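Local coordinates for ABC transporter, substrate binding protein (Aeropyrum pernix, PDB 3EAF) that probably captures a solute outside the cell and hands it to an ABC transporter for uptake, and binds a magnesium ion, at residues Leu144-Asp149 with Val174-Leu179; Pro200-Cys205 with Asp225-Thr230; Val7-Asp12 with Tyr52-Tyr57; Ile78-Trp83 with Ile100-Ala105. One frame throughout, in Å; residues are numbered along the deposited sequence.

Interaction 1 (Leu144-Asp149 with Val174-Leu179); sequences LALAYD and VGDYDL
The Tyr-148 ring turns its edge to Asp-176, whose carboxylate plane stands 75° from it, while the Tyr-177 ring has Leu-146 O at its edge and Ala-145 CB obliquely beside it, 3.6 Å from Tyr-177 CE2. These groups flank two parallel strands at the rim of an alpha/beta sheet of the periplasmic binding protein fold, strand 171-178 being outermost. Tyr-148 CG sits between the backbone N and the carbonyl carbon (chi1 63°), which starts the ring toward the partner strand. From there Tyr-148 OH donates to Asp-176 OD2 at 2.5 Å, arriving from above the carboxylate plane; Lys-163 forms a salt bridge with the same oxygen. A phenylalanine in place of Tyr-148 would probably leave Asp-176 OD2 to Lys-163 without its phenolic mate. The small Ala-145 suits the other face, where Tyr-177 lies against helix 185-196. Between the faces, Tyr-177 N binds Leu-146 O at 2.7 Å. At the C-terminal end of the pair, Asp-149 OD2 accepts a hydrogen bond from Leu-181 N and Asp-178 OD2 is hydrogen-bonded to Ser-150 OG; a water bridges their other oxygens, donating to Asp-149 OD1 at 2.6 Å and to Asp-178 OD1 at 2.7 Å.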
# COMPACT_ATOMS: atom_id res chain seq x y z
N LEU A 144 -5.41 -22.37 7.70
CA LEU A 144 -4.77 -21.06 7.59
C LEU A 144 -4.36 -20.50 8.96
O LEU A 144 -5.18 -20.38 9.85
CB LEU A 144 -5.70 -20.07 6.87
CG LEU A 144 -5.35 -18.58 6.74
CD1 LEU A 144 -4.08 -18.37 5.92
CD2 LEU A 144 -6.52 -17.80 6.13
N ALA A 145 -3.08 -20.16 9.10
CA ALA A 145 -2.56 -19.47 10.28
C ALA A 145 -2.35 -17.99 9.97
O ALA A 145 -1.96 -17.66 8.85
CB ALA A 145 -1.25 -20.11 10.74
N LEU A 146 -2.61 -17.12 10.94
CA LEU A 146 -2.48 -15.67 10.76
C LEU A 146 -1.36 -15.13 11.64
O LEU A 146 -1.45 -15.17 12.87
CB LEU A 146 -3.80 -14.95 11.10
CG LEU A 146 -5.09 -15.44 10.43
CD1 LEU A 146 -6.33 -14.77 11.04
CD2 LEU A 146 -5.06 -15.23 8.91
N ALA A 147 -0.30 -14.64 11.01
CA ALA A 147 0.83 -14.06 11.74
C ALA A 147 0.85 -12.55 11.55
O ALA A 147 0.93 -12.06 10.43
CB ALA A 147 2.14 -14.69 11.28
N TYR A 148 0.77 -11.81 12.65
CA TYR A 148 0.73 -10.34 12.60
C TYR A 148 1.01 -9.76 13.98
O TYR A 148 0.85 -10.47 14.98
CB TYR A 148 -0.64 -9.86 12.10
CG TYR A 148 -1.77 -10.24 13.02
CD1 TYR A 148 -2.26 -9.33 13.96
CD2 TYR A 148 -2.33 -11.52 12.99
CE1 TYR A 148 -3.28 -9.68 14.84
CE2 TYR A 148 -3.37 -11.87 13.86
CZ TYR A 148 -3.83 -10.95 14.78
OH TYR A 148 -4.85 -11.27 15.64
N ASP A 149 1.41 -8.49 14.02
CA ASP A 149 1.65 -7.78 15.28
C ASP A 149 0.34 -7.25 15.86
O ASP A 149 -0.25 -6.30 15.35
CB ASP A 149 2.66 -6.63 15.06
CG ASP A 149 3.20 -6.05 16.37
OD1 ASP A 149 2.52 -6.11 17.41
OD2 ASP A 149 4.34 -5.51 16.34
N VAL A 174 -6.75 -21.52 11.86
CA VAL A 174 -6.31 -22.41 12.94
C VAL A 174 -5.71 -21.68 14.15
O VAL A 174 -5.53 -22.28 15.21
CB VAL A 174 -5.30 -23.50 12.46
CG1 VAL A 174 -5.99 -24.48 11.52
CG2 VAL A 174 -4.05 -22.88 11.82
N GLY A 175 -5.41 -20.40 13.98
CA GLY A 175 -4.84 -19.61 15.06
C GLY A 175 -4.30 -18.27 14.61
O GLY A 175 -4.12 -18.04 13.41
N ASP A 176 -4.07 -17.39 15.59
CA ASP A 176 -3.39 -16.11 15.41
C ASP A 176 -2.04 -16.22 16.11
O ASP A 176 -1.95 -16.79 17.20
CB ASP A 176 -4.16 -14.97 16.08
CG ASP A 176 -5.44 -14.62 15.36
OD1 ASP A 176 -5.91 -15.40 14.51
OD2 ASP A 176 -6.00 -13.54 15.65
N TYR A 177 -1.00 -15.66 15.50
CA TYR A 177 0.36 -15.76 16.03
C TYR A 177 1.00 -14.37 16.03
O TYR A 177 1.00 -13.67 15.02
CB TYR A 177 1.19 -16.78 15.23
CG TYR A 177 0.52 -18.15 15.23
CD1 TYR A 177 0.85 -19.10 16.19
CD2 TYR A 177 -0.49 -18.46 14.32
CE1 TYR A 177 0.21 -20.34 16.22
CE2 TYR A 177 -1.13 -19.68 14.35
CZ TYR A 177 -0.78 -20.62 15.30
OH TYR A 177 -1.42 -21.84 15.32
N ASP A 178 1.53 -13.99 17.19
CA ASP A 178 1.97 -12.62 17.45
C ASP A 178 3.41 -12.39 16.96
O ASP A 178 4.37 -12.54 17.73
CB ASP A 178 1.83 -12.29 18.95
CG ASP A 178 1.79 -10.80 19.23
OD1 ASP A 178 2.23 -9.99 18.38
OD2 ASP A 178 1.31 -10.42 20.33
N LEU A 179 3.54 -12.04 15.69
CA LEU A 179 4.85 -11.71 15.13
C LEU A 179 5.06 -10.20 15.19
O LEU A 179 4.32 -9.45 14.56
CB LEU A 179 4.96 -12.21 13.68
CG LEU A 179 6.29 -11.92 12.97
CD1 LEU A 179 7.40 -12.84 13.47
CD2 LEU A 179 6.10 -12.06 11.46
O HOH W 1 3.12 -7.64 19.38

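Interaction 2 (Pro200-Cys205 with Asp225-Thr230); sequences PDYVWC and DAFLLT
Tyr-202 and Phe-227 lie side by side and meet edge against edge, Tyr-202 CE1 3.8 Å from Phe-227 CD2, in the parallel strand pair of a beta-alpha-beta unit whose connecting helix is 209-222. Further along the same face, Leu-229 CD2 comes up in the plane of the Trp-204 indole, 3.8 Å from Trp-204 CE3; a branched aliphatic chain fills the rim of the large ring system well. The opposite face carries smaller groups. With Leu-228 CG anti to the backbone N (chi1 174°), its CD1 reaches Val-203 CG1 at 3.9 Å and also touches Cys-205 CB. Ala-226 CB nestles against two carbonyls, 3.3 Å from Pro-200 O and equally near Asp-201 O, a fit that a methyl group allows. Backbone bonds fix this register, the straightest being Leu-229 N to Val-203 O at 2.8 Å and 177°. In the next shell, Asp-201 CB sits over the centre of the Tyr-202 ring while its OD2 takes the Lys-143 N-H, and Tyr-202 OH bonds to Gly-140 O, so the ring is covered on one face and its hydroxyl is held. Helix 124-139 packs on the aromatic face and helix 209-222 on the face of Val-203 and Cys-205. At the C-terminal end, Cys-205 N bonds to Leu-229 O at 3.0 Å, and Asn-231 ND2 donates a hydrogen bond to Cys-205 O.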
# COMPACT_ATOMS: atom_id res chain seq x y z
N PRO A 200 -0.42 -25.76 9.55
CA PRO A 200 -1.29 -25.12 8.56
C PRO A 200 -0.80 -25.39 7.14
O PRO A 200 0.38 -25.68 6.93
CB PRO A 200 -1.15 -23.63 8.89
CG PRO A 200 0.20 -23.49 9.51
CD PRO A 200 0.42 -24.78 10.27
N ASP A 201 -1.71 -25.31 6.17
CA ASP A 201 -1.36 -25.41 4.77
C ASP A 201 -0.90 -24.05 4.27
O ASP A 201 -0.03 -23.96 3.40
CB ASP A 201 -2.56 -25.88 3.94
CG ASP A 201 -3.13 -27.20 4.43
OD1 ASP A 201 -2.44 -28.23 4.26
OD2 ASP A 201 -4.25 -27.20 4.98
N TYR A 202 -1.50 -23.00 4.83
CA TYR A 202 -1.27 -21.63 4.40
C TYR A 202 -1.01 -20.71 5.59
O TYR A 202 -1.65 -20.84 6.65
CB TYR A 202 -2.46 -21.10 3.60
CG TYR A 202 -3.01 -22.06 2.55
CD1 TYR A 202 -2.25 -22.43 1.44
CD2 TYR A 202 -4.30 -22.56 2.65
CE1 TYR A 202 -2.76 -23.31 0.47
CE2 TYR A 202 -4.83 -23.43 1.70
CZ TYR A 202 -4.06 -23.80 0.61
OH TYR A 202 -4.60 -24.66 -0.33
N VAL A 203 -0.07 -19.78 5.42
CA VAL A 203 0.23 -18.76 6.43
C VAL A 203 0.05 -17.37 5.82
O VAL A 203 0.60 -17.08 4.76
CB VAL A 203 1.67 -18.90 6.99
CG1 VAL A 203 2.02 -17.72 7.91
CG2 VAL A 203 1.85 -20.22 7.73
N TRP A 204 -0.75 -16.54 6.50
CA TRP A 204 -0.83 -15.11 6.18
C TRP A 204 0.12 -14.30 7.08
O TRP A 204 0.21 -14.57 8.28
CB TRP A 204 -2.28 -14.61 6.36
CG TRP A 204 -2.42 -13.11 6.39
CD1 TRP A 204 -2.57 -12.32 7.50
CD2 TRP A 204 -2.43 -12.23 5.26
NE1 TRP A 204 -2.67 -10.99 7.12
CE2 TRP A 204 -2.60 -10.91 5.76
CE3 TRP A 204 -2.32 -12.42 3.88
CZ2 TRP A 204 -2.65 -9.79 4.92
CZ3 TRP A 204 -2.38 -11.31 3.05
CH2 TRP A 204 -2.54 -10.02 3.57
N CYS A 205 0.83 -13.34 6.51
CA CYS A 205 1.60 -12.40 7.33
C CYS A 205 1.22 -10.95 7.04
O CYS A 205 1.24 -10.52 5.89
CB CYS A 205 3.11 -12.62 7.17
SG CYS A 205 4.08 -11.64 8.36
N ASP A 225 6.33 -26.72 6.17
CA ASP A 225 6.20 -26.64 4.71
C ASP A 225 4.81 -26.19 4.27
O ASP A 225 4.07 -26.92 3.60
CB ASP A 225 6.62 -27.96 4.06
CG ASP A 225 8.11 -28.22 4.20
OD1 ASP A 225 8.89 -27.25 4.12
OD2 ASP A 225 8.50 -29.39 4.39
N ALA A 226 4.48 -24.97 4.68
CA ALA A 226 3.27 -24.30 4.28
C ALA A 226 3.62 -23.21 3.27
O ALA A 226 4.76 -22.75 3.21
CB ALA A 226 2.57 -23.71 5.48
N PHE A 227 2.63 -22.79 2.49
CA PHE A 227 2.76 -21.61 1.65
C PHE A 227 2.62 -20.35 2.51
O PHE A 227 1.79 -20.30 3.41
CB PHE A 227 1.68 -21.59 0.57
CG PHE A 227 1.86 -22.62 -0.52
CD1 PHE A 227 3.03 -22.68 -1.25
CD2 PHE A 227 0.84 -23.51 -0.82
CE1 PHE A 227 3.20 -23.62 -2.26
CE2 PHE A 227 1.00 -24.46 -1.83
CZ PHE A 227 2.18 -24.51 -2.55
N LEU A 228 3.45 -19.35 2.22
CA LEU A 228 3.33 -18.03 2.85
C LEU A 228 2.73 -17.02 1.87
O LEU A 228 3.19 -16.89 0.73
CB LEU A 228 4.69 -17.54 3.36
CG LEU A 228 4.83 -16.12 3.93
CD1 LEU A 228 3.91 -15.84 5.12
CD2 LEU A 228 6.27 -15.87 4.33
N LEU A 229 1.68 -16.33 2.31
CA LEU A 229 1.13 -15.21 1.56
C LEU A 229 1.30 -13.94 2.38
O LEU A 229 0.94 -13.89 3.55
CB LEU A 229 -0.36 -15.43 1.24
CG LEU A 229 -1.11 -14.28 0.54
CD1 LEU A 229 -0.75 -14.15 -0.96
CD2 LEU A 229 -2.62 -14.45 0.70
N THR A 230 1.85 -12.89 1.76
CA THR A 230 2.04 -11.63 2.47
C THR A 230 1.20 -10.52 1.87
O THR A 230 0.91 -10.51 0.67
CB THR A 230 3.51 -11.13 2.50
OG1 THR A 230 3.85 -10.50 1.26
CG2 THR A 230 4.49 -12.27 2.80

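Interaction 3 (Val7-Asp12 with Tyr52-Tyr57); sequences VGLLVD and YIKRDY
Val-11 O is approached by three groups of the facing segment: Tyr-57 N donates to it at 2.9 Å, Asp-56 CA makes a C-H...O contact, and Tyr-57 CD2 stands 3.1 Å away, with the oxygen near the ring plane. With Tyr-57 CG between the backbone N and the carbonyl carbon (chi1 85°), the end of the side chain comes nearer segment 7-12. There Leu-10 crosses it at about a right angle, its CD2 4.1 Å from the ring centroid and only 12° off the normal, a CH-pi contact over the face; Tyr-57 OH continues to Asp-87. Strands 3-11 and 47-56 run parallel here as neighbours in the sheet of the N-terminal half of this periplasmic binding protein. On the face of Leu-9 and Val-11, Leu-9 CD2 lies 3.8 Å from Lys-54 CG. Lysine suits the spot because its methylenes pack on leucine, while the chain bends at chi3 and NZ reaches Glu-13 and Glu-29. On the other face Arg-55 folds back so that NH1 bonds to Lys-54 O at 2.9 Å, Ile-53 CG2 lies against one face of the guanidinium, and NE pairs with Glu-70. At the strand ends Asp-12 OD1 and Asp-56 OD1 are 4.0 Å apart; hydrogen bonds of Asp-12 with Thr-17 OG1 and Gly-15 N, and of Asp-56 with Thr-14 OG1, Glu-13 N and Ala-58 N, would probably ease any repulsion between them.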
# COMPACT_ATOMS: atom_id res chain seq x y z
N VAL A 7 2.15 21.04 -0.51
CA VAL A 7 1.76 19.65 -0.30
C VAL A 7 2.70 18.98 0.70
O VAL A 7 3.92 19.03 0.53
CB VAL A 7 1.73 18.86 -1.65
CG1 VAL A 7 1.50 17.37 -1.42
CG2 VAL A 7 0.65 19.43 -2.59
N GLY A 8 2.15 18.38 1.75
CA GLY A 8 2.95 17.65 2.71
C GLY A 8 3.33 16.27 2.21
O GLY A 8 2.56 15.61 1.51
N LEU A 9 4.54 15.84 2.56
CA LEU A 9 4.99 14.48 2.27
C LEU A 9 5.47 13.85 3.57
O LEU A 9 6.57 14.15 4.04
CB LEU A 9 6.10 14.48 1.20
CG LEU A 9 6.79 13.15 0.88
CD1 LEU A 9 5.79 12.10 0.42
CD2 LEU A 9 7.88 13.35 -0.17
N LEU A 10 4.63 12.99 4.14
CA LEU A 10 4.94 12.32 5.39
C LEU A 10 5.47 10.91 5.10
O LEU A 10 4.77 10.09 4.50
CB LEU A 10 3.68 12.25 6.27
CG LEU A 10 3.83 11.89 7.74
CD1 LEU A 10 4.32 13.09 8.56
CD2 LEU A 10 2.50 11.37 8.28
N VAL A 11 6.71 10.66 5.49
CA VAL A 11 7.38 9.40 5.15
C VAL A 11 8.06 8.74 6.35
O VAL A 11 8.34 9.39 7.35
CB VAL A 11 8.41 9.58 4.00
CG1 VAL A 11 7.71 9.95 2.69
CG2 VAL A 11 9.50 10.61 4.35
N ASP A 12 8.30 7.44 6.24
CA ASP A 12 9.14 6.74 7.20
C ASP A 12 10.44 6.33 6.53
O ASP A 12 10.50 5.33 5.82
CB ASP A 12 8.42 5.52 7.79
CG ASP A 12 9.25 4.79 8.83
OD1 ASP A 12 10.36 5.27 9.14
OD2 ASP A 12 8.80 3.74 9.33
N TYR A 52 6.48 20.85 -2.29
CA TYR A 52 6.25 19.76 -1.34
C TYR A 52 7.21 19.85 -0.16
O TYR A 52 8.37 20.25 -0.31
CB TYR A 52 6.32 18.39 -2.01
CG TYR A 52 7.71 17.90 -2.40
CD1 TYR A 52 8.46 17.10 -1.53
CD2 TYR A 52 8.26 18.21 -3.64
CE1 TYR A 52 9.73 16.65 -1.88
CE2 TYR A 52 9.53 17.76 -4.00
CZ TYR A 52 10.26 16.98 -3.12
OH TYR A 52 11.51 16.52 -3.48
N ILE A 53 6.70 19.49 1.01
CA ILE A 53 7.46 19.59 2.25
C ILE A 53 7.62 18.18 2.84
O ILE A 53 6.67 17.59 3.37
CB ILE A 53 6.77 20.57 3.27
CG1 ILE A 53 6.62 21.98 2.68
CG2 ILE A 53 7.55 20.65 4.57
CD1 ILE A 53 5.23 22.28 2.11
N LYS A 54 8.83 17.63 2.72
CA LYS A 54 9.08 16.26 3.16
C LYS A 54 9.44 16.21 4.64
O LYS A 54 10.29 16.96 5.11
CB LYS A 54 10.18 15.61 2.33
CG LYS A 54 10.33 14.12 2.61
CD LYS A 54 11.36 13.46 1.70
CE LYS A 54 12.75 13.51 2.31
NZ LYS A 54 13.70 12.67 1.54
N ARG A 55 8.79 15.30 5.36
CA ARG A 55 9.05 15.08 6.78
C ARG A 55 9.15 13.59 7.09
O ARG A 55 8.20 12.85 6.87
CB ARG A 55 7.94 15.72 7.63
CG ARG A 55 7.89 17.25 7.57
CD ARG A 55 9.07 17.87 8.29
NE ARG A 55 9.02 19.32 8.28
CZ ARG A 55 9.66 20.09 7.41
NH1 ARG A 55 10.43 19.55 6.47
NH2 ARG A 55 9.56 21.42 7.49
N ASP A 56 10.32 13.16 7.57
CA ASP A 56 10.50 11.78 8.04
C ASP A 56 10.03 11.67 9.49
O ASP A 56 10.69 12.17 10.41
CB ASP A 56 11.96 11.34 7.89
CG ASP A 56 12.27 10.02 8.59
OD1 ASP A 56 11.38 9.14 8.72
OD2 ASP A 56 13.44 9.84 9.00
N TYR A 57 8.90 11.01 9.69
CA TYR A 57 8.33 10.89 11.03
C TYR A 57 8.65 9.55 11.70
O TYR A 57 8.27 9.33 12.86
CB TYR A 57 6.82 11.16 11.01
CG TYR A 57 5.92 9.99 10.65
CD1 TYR A 57 5.03 9.46 11.59
CD2 TYR A 57 5.95 9.42 9.38
CE1 TYR A 57 4.19 8.39 11.27
CE2 TYR A 57 5.12 8.35 9.05
CZ TYR A 57 4.24 7.85 10.00
OH TYR A 57 3.41 6.80 9.68

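Interaction 4 (Ile78-Trp83 with Ile100-Ala105); sequences IAIIGW and ITYISA
Gly-82 has the Tyr-102 ring where a side chain would go: its CA is 3.8 Å from Tyr-102 CE2, and a beta carbon would collide with that ring atom, so glycine is suited to this strand position. Ile-80 makes further contacts with the ring. Its CG2 makes an off-centre CH-pi contact, 4.1 Å from the ring centroid and 30° from the normal, and its carbonyl O lies over one face, toward the rim. Tyr-102 CG is anti to the backbone N (chi1 -151°), which brings CG toward segment 78-83. Its hydroxyl then meets a water lying in the ring plane, 2.6 Å from Tyr-102 OH, and this water accepts from Trp-83 N at 2.9 Å. An alanine at Tyr-102 would probably open a gap beside Ile-80 and Gly-82 and leave the water without its phenolic partner. On the opposite face, Ile-81 and Ile-103 lie side by side, with Ile-81 CD1 4.0 Å from Ile-103 CB. The backbone ladder includes Ile-80 N to Thr-101 O at 2.8 Å and ends with Ala-105 N on Gly-82 O at 3.2 Å, the donor standing 54° out of the carbonyl plane. The two strands and helix 85-98 between them form a beta-alpha-beta unit, the strands lying in their sheet between strands 3-11 and 117-118. Helix 61-74 packs on Ile-80 and Ile-100, whereas helix 18-38 meets Ile-81 and helix 317-326 meets Thr-101.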
# COMPACT_ATOMS: atom_id res chain seq x y z
N ILE A 78 -2.79 21.95 1.04
CA ILE A 78 -4.13 21.57 0.60
C ILE A 78 -4.23 20.07 0.36
O ILE A 78 -5.30 19.54 0.05
CB ILE A 78 -4.61 22.34 -0.68
CG1 ILE A 78 -3.62 22.17 -1.84
CG2 ILE A 78 -4.83 23.83 -0.37
CD1 ILE A 78 -4.19 22.56 -3.19
N ALA A 79 -3.09 19.39 0.49
CA ALA A 79 -3.02 17.95 0.32
C ALA A 79 -1.79 17.40 1.04
O ALA A 79 -0.80 18.10 1.21
CB ALA A 79 -2.97 17.58 -1.18
N ILE A 80 -1.89 16.14 1.49
CA ILE A 80 -0.78 15.43 2.10
C ILE A 80 -0.65 14.05 1.49
O ILE A 80 -1.65 13.33 1.34
CB ILE A 80 -0.94 15.29 3.64
CG1 ILE A 80 -0.88 16.66 4.32
CG2 ILE A 80 0.15 14.37 4.23
CD1 ILE A 80 -1.42 16.68 5.76
N ILE A 81 0.58 13.71 1.11
CA ILE A 81 0.93 12.36 0.70
C ILE A 81 1.48 11.69 1.95
O ILE A 81 2.58 12.03 2.41
CB ILE A 81 1.98 12.38 -0.44
CG1 ILE A 81 1.46 13.20 -1.64
CG2 ILE A 81 2.41 10.95 -0.84
CD1 ILE A 81 0.22 12.63 -2.35
N GLY A 82 0.70 10.78 2.51
CA GLY A 82 0.99 10.23 3.84
C GLY A 82 1.45 8.79 3.88
O GLY A 82 1.77 8.20 2.85
N TRP A 83 1.46 8.23 5.09
CA TRP A 83 2.09 6.93 5.32
C TRP A 83 1.25 5.97 6.20
O TRP A 83 0.39 5.26 5.69
CB TRP A 83 3.53 7.12 5.86
CG TRP A 83 4.27 5.83 6.06
CD1 TRP A 83 4.61 5.25 7.25
CD2 TRP A 83 4.75 4.95 5.03
NE1 TRP A 83 5.27 4.06 7.03
CE2 TRP A 83 5.37 3.85 5.67
CE3 TRP A 83 4.71 4.98 3.63
CZ2 TRP A 83 5.95 2.80 4.96
CZ3 TRP A 83 5.29 3.93 2.92
CH2 TRP A 83 5.90 2.85 3.59
N ILE A 100 -8.26 18.86 3.90
CA ILE A 100 -6.97 18.52 3.29
C ILE A 100 -7.06 17.13 2.66
O ILE A 100 -7.34 16.14 3.35
CB ILE A 100 -5.82 18.56 4.35
CG1 ILE A 100 -5.66 19.99 4.92
CG2 ILE A 100 -4.49 18.05 3.76
CD1 ILE A 100 -4.61 20.13 6.03
N THR A 101 -6.87 17.06 1.34
CA THR A 101 -6.88 15.78 0.62
C THR A 101 -5.69 14.92 1.07
O THR A 101 -4.54 15.37 1.04
CB THR A 101 -6.86 15.98 -0.93
OG1 THR A 101 -8.14 16.44 -1.36
CG2 THR A 101 -6.56 14.66 -1.65
N TYR A 102 -5.98 13.70 1.50
CA TYR A 102 -4.97 12.85 2.13
C TYR A 102 -4.84 11.54 1.37
O TYR A 102 -5.76 10.72 1.37
CB TYR A 102 -5.35 12.59 3.59
CG TYR A 102 -4.18 12.36 4.52
CD1 TYR A 102 -3.73 13.38 5.36
CD2 TYR A 102 -3.52 11.13 4.57
CE1 TYR A 102 -2.65 13.18 6.21
CE2 TYR A 102 -2.44 10.93 5.43
CZ TYR A 102 -2.02 11.96 6.25
OH TYR A 102 -0.95 11.78 7.10
N ILE A 103 -3.70 11.36 0.71
CA ILE A 103 -3.42 10.17 -0.07
C ILE A 103 -2.31 9.37 0.61
O ILE A 103 -1.17 9.84 0.71
CB ILE A 103 -3.03 10.49 -1.54
CG1 ILE A 103 -4.13 11.34 -2.20
CG2 ILE A 103 -2.78 9.19 -2.32
CD1 ILE A 103 -3.73 11.99 -3.53
N SER A 104 -2.65 8.17 1.06
CA SER A 104 -1.79 7.44 1.98
C SER A 104 -1.24 6.15 1.41
O SER A 104 -1.86 5.49 0.57
CB SER A 104 -2.54 7.14 3.28
OG SER A 104 -3.75 6.44 3.04
N ALA A 105 -0.05 5.80 1.88
CA ALA A 105 0.49 4.47 1.73
C ALA A 105 -0.34 3.44 2.49
O ALA A 105 -0.43 2.28 2.08
CB ALA A 105 1.91 4.43 2.20
O HOH W 2 -0.01 9.36 7.38

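How the interactions relate
The four contacts are parallel strand pairs in two sheets, interactions 3 and 4 in one, 1 and 2 in the other. Backbone bonds join the pairs within each sheet, Gly-8 O with Ile-81 N in one and Ala-145 O with Trp-204 N in the other. Interactions 2 and 4, each within a beta-alpha-beta unit, are mostly buried and largely apolar. Interaction 1, at a sheet edge, is partly buried and richer in charge. Interaction 3 is buried too, but the charged ends of Lys-54, Arg-55 and Asp-56 pair outside the contact. Both end in a pair of neighbouring aspartates, water-bridged in interaction 1. Interaction 4 lies nearest the magnesium site, Ile-103 and Tyr-341 side chains being about 6 Å apart.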